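Local coordinates for putative oxidoreductase (Pseudomonas putida, PDB 3L6D) that probably binds NADP and acts as an oxidoreductase related to NADPH-dependent reductive aminases, at the interface of chains A and B. Numbering follows the deposited sequence. Chains: chain A/B, Putative oxidoreductase.

Contact 1: the interface of chains A and B. Residues chain A 197, 200, 202, 207, 210-211; chain B 167, 171, 174-175, 178-179.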
loop_
_atom_site.group_PDB
_atom_site.type_symbol
_atom_site.label_atom_id
_atom_site.label_comp_id
_atom_site.label_asym_id
_atom_site.label_seq_id
_atom_site.Cartn_x
_atom_site.Cartn_y
_atom_site.Cartn_z
ATOM N N GLY A 197 2.698 -16.789 2.722
ATOM C CA GLY A 197 4.095 -17.150 2.536
ATOM C C GLY A 197 4.532 -18.201 3.536
ATOM O O GLY A 197 5.166 -19.210 3.173
ATOM N N PHE A 200 3.686 -21.574 2.548
ATOM C CA PHE A 200 4.544 -22.099 1.505
ATOM C C PHE A 200 5.908 -22.490 2.058
ATOM O O PHE A 200 6.756 -22.941 1.304
ATOM C CB PHE A 200 4.742 -21.088 0.376
ATOM C CG PHE A 200 3.579 -20.998 -0.602
ATOM C CD1 PHE A 200 2.642 -19.976 -0.499
ATOM C CD2 PHE A 200 3.450 -21.903 -1.641
ATOM C CE1 PHE A 200 1.575 -19.880 -1.396
ATOM C CE2 PHE A 200 2.421 -21.802 -2.552
ATOM C CZ PHE A 200 1.463 -20.801 -2.422
ATOM N N LEU A 202 7.947 -20.249 3.559
ATOM C CA LEU A 202 8.798 -19.061 3.579
ATOM C C LEU A 202 8.743 -18.442 4.957
ATOM O O LEU A 202 7.686 -17.950 5.356
ATOM C CB LEU A 202 8.348 -18.013 2.532
ATOM C CG LEU A 202 8.043 -18.485 1.107
ATOM C CD1 LEU A 202 7.595 -17.319 0.245
ATOM C CD2 LEU A 202 9.258 -19.230 0.464
ATOM N N THR A 207 10.824 -13.089 5.111
ATOM C CA THR A 207 9.889 -12.899 3.999
ATOM C C THR A 207 9.100 -11.613 4.069
ATOM O O THR A 207 8.817 -11.002 3.026
ATOM C CB THR A 207 9.003 -14.125 3.830
ATOM O OG1 THR A 207 9.868 -15.260 3.785
ATOM C CG2 THR A 207 8.196 -14.052 2.563
ATOM N N LEU A 210 11.395 -8.812 2.766
ATOM C CA LEU A 210 11.567 -8.935 1.314
ATOM C C LEU A 210 10.283 -8.561 0.593
ATOM O O LEU A 210 10.301 -7.897 -0.439
ATOM C CB LEU A 210 12.017 -10.371 0.947
ATOM C CG LEU A 210 12.711 -10.527 -0.421
ATOM C CD1 LEU A 210 14.082 -9.774 -0.464
ATOM C CD2 LEU A 210 12.841 -12.031 -0.818
ATOM N N LEU A 211 9.140 -8.992 1.134
ATOM C CA LEU A 211 7.858 -8.713 0.489
ATOM C C LEU A 211 7.630 -7.210 0.448
ATOM O O LEU A 211 7.246 -6.657 -0.602
ATOM C CB LEU A 211 6.699 -9.421 1.223
ATOM C CG LEU A 211 5.457 -9.819 0.434
ATOM C CD1 LEU A 211 5.799 -10.892 -0.586
ATOM C CD2 LEU A 211 4.354 -10.328 1.368
ATOM N N LEU B 167 16.211 -16.698 -5.939
ATOM C CA LEU B 167 15.754 -17.641 -4.960
ATOM C C LEU B 167 15.692 -19.023 -5.630
ATOM O O LEU B 167 15.464 -19.108 -6.851
ATOM C CB LEU B 167 14.336 -17.242 -4.478
ATOM C CG LEU B 167 14.268 -15.926 -3.701
ATOM C CD1 LEU B 167 12.818 -15.518 -3.562
ATOM C CD2 LEU B 167 14.931 -16.160 -2.344
ATOM N N GLU B 171 10.965 -21.668 -3.661
ATOM C CA GLU B 171 10.831 -20.397 -2.954
ATOM C C GLU B 171 10.508 -19.256 -3.942
ATOM O O GLU B 171 9.685 -18.396 -3.647
ATOM C CB GLU B 171 12.102 -20.096 -2.171
ATOM C CG GLU B 171 12.293 -21.095 -1.025
ATOM C CD GLU B 171 13.463 -20.747 -0.147
ATOM O OE1 GLU B 171 14.120 -19.739 -0.415
ATOM O OE2 GLU B 171 13.751 -21.504 0.815
ATOM N N ALA B 174 6.747 -19.372 -5.016
ATOM C CA ALA B 174 5.913 -19.067 -3.860
ATOM C C ALA B 174 6.029 -17.586 -3.526
ATOM O O ALA B 174 5.015 -16.892 -3.298
ATOM C CB ALA B 174 6.368 -19.907 -2.639
ATOM N N PHE B 175 7.259 -17.096 -3.506
ATOM C CA PHE B 175 7.441 -15.705 -3.153
ATOM C C PHE B 175 6.763 -14.781 -4.179
ATOM O O PHE B 175 6.150 -13.772 -3.825
ATOM C CB PHE B 175 8.910 -15.362 -3.051
ATOM C CG PHE B 175 9.135 -13.924 -2.703
ATOM C CD1 PHE B 175 8.735 -13.445 -1.455
ATOM C CD2 PHE B 175 9.728 -13.069 -3.604
ATOM C CE1 PHE B 175 8.907 -12.087 -1.109
ATOM C CE2 PHE B 175 9.918 -11.708 -3.286
ATOM C CZ PHE B 175 9.497 -11.224 -2.012
ATOM N N VAL B 178 2.848 -14.761 -3.521
ATOM C CA VAL B 178 2.375 -13.984 -2.417
ATOM C C VAL B 178 2.740 -12.487 -2.580
ATOM O O VAL B 178 1.976 -11.612 -2.140
ATOM C CB VAL B 178 2.890 -14.594 -1.042
ATOM C CG1 VAL B 178 2.570 -16.107 -0.997
ATOM C CG2 VAL B 178 4.371 -14.381 -0.848
ATOM N N LEU B 179 3.878 -12.195 -3.210
ATOM C CA LEU B 179 4.233 -10.792 -3.502
ATOM C C LEU B 179 3.169 -10.152 -4.421
ATOM O O LEU B 179 2.737 -9.027 -4.174
ATOM C CB LEU B 179 5.598 -10.682 -4.171
ATOM C CG LEU B 179 5.981 -9.307 -4.707
ATOM C CD1 LEU B 179 6.450 -8.470 -3.556
ATOM C CD2 LEU B 179 7.092 -9.432 -5.730
#
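No polar atom is gripped from across this patch, so the count of bonds between the chains is zero; the best-placed one is the backbone N of A:Leu211, which lies 2.8 Å from A:Thr207 O, one turn back in helix 204-232. What it meets from the partner is carbon: CE1 on the rim of B:Phe175, 3.8 Å from A:Leu211 N, with A:Leu210 O also in the plane of that ring at its edge. B:Phe175 is the centre of the contact. Its CG stands anti to the backbone N (chi1 179°), sending the ring out from helix 169-199 and edge-on to the backbone of chain A. A:Leu210 crosses it obliquely and lays CD2 over one face, toward the rim, 3.6 Å from B:Phe175 CZ, a CH-pi contact. A:Leu211 runs past in the opposite direction, its CG swung well off the exact anti position (chi1 -152°), and pushes CD1 to 3.4 Å from B:Phe175 CE1. The same methyl is packed tightly against the neighbouring helical turn, 3.3 Å from B:Leu179 CA, and also touches CG2 of B:Val178. At the base of the side chain, A:Leu202 CD1 rests 3.8 Å from B:Phe175 CA, while its other methyl, CD2, lies 3.9 Å from B:Glu171 CG and so meets the aliphatic stem of that side chain. Farther along, the methyl CB of B:Ala174 sits against the ring root of A:Phe200, 3.6 Å from CG, and B:Val178 CG1 touches the CD1-CE1 side of the same ring. An alanine in place of B:Phe175 would probably loosen the dimer contact here, since the ring that A:Leu210 covers and A:Leu211 flanks would be gone. The patch thus provides an apolar seam between helix 169-199 of one chain and helix 204-232 and its preceding loop in the other, likely helping to hold a two-fold dimer together.

Contact 2: the interface of chains A and B. Residues chain A 218-219, 221-223, 225-226, 245, 286; chain B 130, 132, 183-184, 186-187, 191.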
loop_
_atom_site.group_PDB
_atom_site.type_symbol
_atom_site.label_atom_id
_atom_site.label_comp_id
_atom_site.label_asym_id
_atom_site.label_seq_id
_atom_site.Cartn_x
_atom_site.Cartn_y
_atom_site.Cartn_z
ATOM N N PHE A 218 6.713 -0.741 -6.975
ATOM C CA PHE A 218 5.695 -1.207 -7.901
ATOM C C PHE A 218 4.306 -0.699 -7.470
ATOM O O PHE A 218 3.550 -0.193 -8.292
ATOM C CB PHE A 218 5.702 -2.764 -7.932
ATOM C CG PHE A 218 4.683 -3.376 -8.836
ATOM C CD1 PHE A 218 4.816 -3.307 -10.215
ATOM C CD2 PHE A 218 3.603 -4.074 -8.313
ATOM C CE1 PHE A 218 3.880 -3.923 -11.081
ATOM C CE2 PHE A 218 2.661 -4.700 -9.179
ATOM C CZ PHE A 218 2.802 -4.607 -10.555
ATOM N N VAL A 219 3.956 -0.882 -6.206
ATOM C CA VAL A 219 2.625 -0.458 -5.692
ATOM C C VAL A 219 2.514 1.090 -5.744
ATOM O O VAL A 219 1.566 1.632 -6.326
ATOM C CB VAL A 219 2.386 -0.974 -4.221
ATOM C CG1 VAL A 219 1.175 -0.292 -3.551
ATOM C CG2 VAL A 219 2.231 -2.516 -4.171
ATOM N N ASP A 221 4.124 3.326 -7.490
ATOM C CA ASP A 221 4.071 3.785 -8.887
ATOM C C ASP A 221 2.697 3.488 -9.502
ATOM O O ASP A 221 2.115 4.342 -10.194
ATOM C CB ASP A 221 5.201 3.151 -9.731
ATOM C CG ASP A 221 5.063 3.434 -11.201
ATOM O OD1 ASP A 221 4.408 2.667 -11.913
ATOM O OD2 ASP A 221 5.635 4.423 -11.667
ATOM N N ALA A 222 2.170 2.296 -9.235
ATOM C CA ALA A 222 0.892 1.928 -9.787
ATOM C C ALA A 222 -0.243 2.800 -9.244
ATOM O O ALA A 222 -1.084 3.232 -10.025
ATOM C CB ALA A 222 0.604 0.456 -9.554
ATOM N N LEU A 223 -0.240 3.085 -7.942
ATOM C CA LEU A 223 -1.225 4.022 -7.367
ATOM C C LEU A 223 -1.111 5.461 -7.906
ATOM O O LEU A 223 -2.138 6.103 -8.127
ATOM C CB LEU A 223 -1.192 4.017 -5.833
ATOM C CG LEU A 223 -1.434 2.694 -5.068
ATOM C CD1 LEU A 223 -1.266 2.918 -3.555
ATOM C CD2 LEU A 223 -2.795 2.101 -5.399
ATOM N N GLU A 225 0.018 6.338 -10.936
ATOM C CA GLU A 225 -0.483 6.239 -12.316
ATOM C C GLU A 225 -2.019 6.158 -12.369
ATOM O O GLU A 225 -2.677 6.835 -13.195
ATOM C CB GLU A 225 0.153 5.018 -13.021
ATOM C CG GLU A 225 -0.252 4.809 -14.495
ATOM C CD GLU A 225 0.086 5.975 -15.440
ATOM O OE1 GLU A 225 0.797 6.940 -15.059
ATOM O OE2 GLU A 225 -0.411 5.913 -16.589
ATOM N N ALA A 226 -2.574 5.330 -11.493
ATOM C CA ALA A 226 -4.019 5.248 -11.325
ATOM C C ALA A 226 -4.682 6.589 -11.008
ATOM O O ALA A 226 -5.753 6.886 -11.522
ATOM C CB ALA A 226 -4.348 4.266 -10.232
ATOM N N HIS A 245 -5.152 -8.409 -16.268
ATOM C CA HIS A 245 -5.048 -8.518 -14.806
ATOM C C HIS A 245 -5.939 -9.594 -14.240
ATOM O O HIS A 245 -5.534 -10.293 -13.322
ATOM C CB HIS A 245 -5.339 -7.187 -14.101
ATOM C CG HIS A 245 -4.189 -6.244 -14.141
ATOM N ND1 HIS A 245 -3.722 -5.698 -15.316
ATOM C CD2 HIS A 245 -3.370 -5.791 -13.158
ATOM C CE1 HIS A 245 -2.692 -4.910 -15.049
ATOM N NE2 HIS A 245 -2.460 -4.950 -13.748
ATOM N N ILE A 286 -6.666 -0.948 -15.726
ATOM C CA ILE A 286 -7.003 -1.530 -14.408
ATOM C C ILE A 286 -7.664 -0.531 -13.459
ATOM O O ILE A 286 -8.449 -0.918 -12.601
ATOM C CB ILE A 286 -5.739 -2.203 -13.760
ATOM C CG1 ILE A 286 -6.097 -3.036 -12.541
ATOM C CG2 ILE A 286 -4.697 -1.166 -13.378
ATOM C CD1 ILE A 286 -7.061 -4.179 -12.837
ATOM N N TYR B 130 5.571 -2.847 -14.647
ATOM C CA TYR B 130 4.896 -2.642 -15.919
ATOM C C TYR B 130 5.984 -2.276 -16.915
ATOM O O TYR B 130 7.047 -1.784 -16.505
ATOM C CB TYR B 130 3.815 -1.560 -15.789
ATOM C CG TYR B 130 2.646 -2.019 -14.939
ATOM C CD1 TYR B 130 1.716 -2.917 -15.441
ATOM C CD2 TYR B 130 2.508 -1.603 -13.605
ATOM C CE1 TYR B 130 0.653 -3.358 -14.666
ATOM C CE2 TYR B 130 1.429 -2.055 -12.810
ATOM C CZ TYR B 130 0.520 -2.924 -13.353
ATOM O OH TYR B 130 -0.573 -3.362 -12.622
ATOM N N ARG B 132 6.534 0.158 -18.771
ATOM C CA ARG B 132 7.056 1.534 -18.619
ATOM C C ARG B 132 8.181 1.654 -17.619
ATOM O O ARG B 132 8.990 2.593 -17.690
ATOM C CB ARG B 132 5.924 2.521 -18.263
ATOM C CG ARG B 132 5.283 2.263 -16.887
ATOM C CD ARG B 132 4.163 3.277 -16.595
ATOM N NE ARG B 132 3.691 3.098 -15.221
ATOM C CZ ARG B 132 2.625 2.372 -14.900
ATOM N NH1 ARG B 132 1.903 1.810 -15.860
ATOM N NH2 ARG B 132 2.270 2.224 -13.627
ATOM N N ALA B 183 0.551 -7.047 -3.760
ATOM C CA ALA B 183 0.727 -5.823 -4.558
ATOM C C ALA B 183 -0.567 -5.518 -5.266
ATOM O O ALA B 183 -1.050 -4.373 -5.229
ATOM C CB ALA B 183 1.886 -5.967 -5.566
ATOM N N PHE B 184 -1.165 -6.545 -5.862
ATOM C CA PHE B 184 -2.416 -6.331 -6.602
ATOM C C PHE B 184 -3.587 -6.082 -5.664
ATOM O O PHE B 184 -4.430 -5.241 -5.947
ATOM C CB PHE B 184 -2.744 -7.488 -7.521
ATOM C CG PHE B 184 -1.815 -7.620 -8.681
ATOM C CD1 PHE B 184 -1.494 -6.518 -9.473
ATOM C CD2 PHE B 184 -1.268 -8.861 -9.014
ATOM C CE1 PHE B 184 -0.639 -6.645 -10.568
ATOM C CE2 PHE B 184 -0.428 -9.015 -10.138
ATOM C CZ PHE B 184 -0.102 -7.907 -10.905
ATOM N N ALA B 186 -3.459 -4.608 -2.757
ATOM C CA ALA B 186 -3.267 -3.239 -2.252
ATOM C C ALA B 186 -3.827 -2.239 -3.253
ATOM O O ALA B 186 -4.549 -1.320 -2.867
ATOM C CB ALA B 186 -1.799 -2.977 -1.988
HETATM N N MSE B 187 -3.531 -2.427 -4.532
HETATM C CA MSE B 187 -4.121 -1.580 -5.577
HETATM C C MSE B 187 -5.637 -1.604 -5.577
HETATM O O MSE B 187 -6.279 -0.538 -5.678
HETATM C CB MSE B 187 -3.612 -1.997 -6.961
HETATM C CG MSE B 187 -2.097 -1.839 -7.108
HETATM SE SE MSE B 187 -1.497 -2.601 -8.815
HETATM C CE MSE B 187 -2.804 -1.872 -10.051
ATOM N N PHE B 191 -8.786 1.210 -5.305
ATOM C CA PHE B 191 -9.922 1.361 -6.223
ATOM C C PHE B 191 -11.248 1.278 -5.505
ATOM O O PHE B 191 -12.142 2.094 -5.760
ATOM C CB PHE B 191 -9.856 0.376 -7.432
ATOM C CG PHE B 191 -8.563 0.417 -8.171
ATOM C CD1 PHE B 191 -7.872 1.619 -8.339
ATOM C CD2 PHE B 191 -8.004 -0.751 -8.699
ATOM C CE1 PHE B 191 -6.653 1.659 -9.024
ATOM C CE2 PHE B 191 -6.788 -0.719 -9.386
ATOM C CZ PHE B 191 -6.116 0.482 -9.556
HETATM O O HOH W 1 5.357 5.203 -14.206
#
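Polar side chains of chain B, B:Arg132 and B:Tyr130, anchor this part of the interface. The guanidinium of B:Arg132 and the carboxylate of A:Asp221 meet tip to tip, nearly coplanar, in a salt bridge whose NH2 donates to OD1 at 2.8 Å (147° at H), approaching from above the carboxylate plane. Water 1 completes a second link, lying 2.7 Å from A:Asp221 OD2 and 2.9 Å from B:Arg132 NE. The guanidinium is held flat between carbons: A:Glu225 CG lies over one face, and CB of B:Tyr130 over the other. The nearby A:Glu225 carboxylate may further stabilise the arginine charge.

A nearly straight hydrogen bond (170° at H) joins B:Tyr130 OH and A:His245 NE2, 2.7 Å apart; either group could be the donor. The groups reach each other tip to tip, with NE2 in the plane of the tyrosine ring.

Among the aromatic contacts, B:Phe184 meets the A:His245 ring edge-to-face (planes 75° apart). A:Phe218 crosses B:Tyr130 at about a right angle, its CE1 3.5 Å from B:Tyr130 CE2, and turns its edge to the B:Ala183 methyl.

Aliphatic packing continues along helix 169-199. The selenomethionine B:Met187 lays its SE 3.8 Å from A:Ala222 CB, and the bend at chi3 turns its methyl CE toward A:Ile286 CG2. Beyond it, A:Ala226 CB lies in the plane of the B:Phe191 ring, 3.7 Å from CE1.

Contact 1 and contact 2 have C-alpha centres about 19 Å apart and share no residue, but both pair helix 169-199 of chain B with helix 204-232 of chain A. Contact 1 engages the early turns of the two helices and contact 2 later ones, where helix 242-258 and the 3-10 helices 131-133 and 286-293 join in. One is wholly apolar, whereas the other adds charged and hydrogen-bonded pairs that could fix the register of the helices. With the two-fold repeating both, the chains are bound along much of these helices, consistent with a stable dimer.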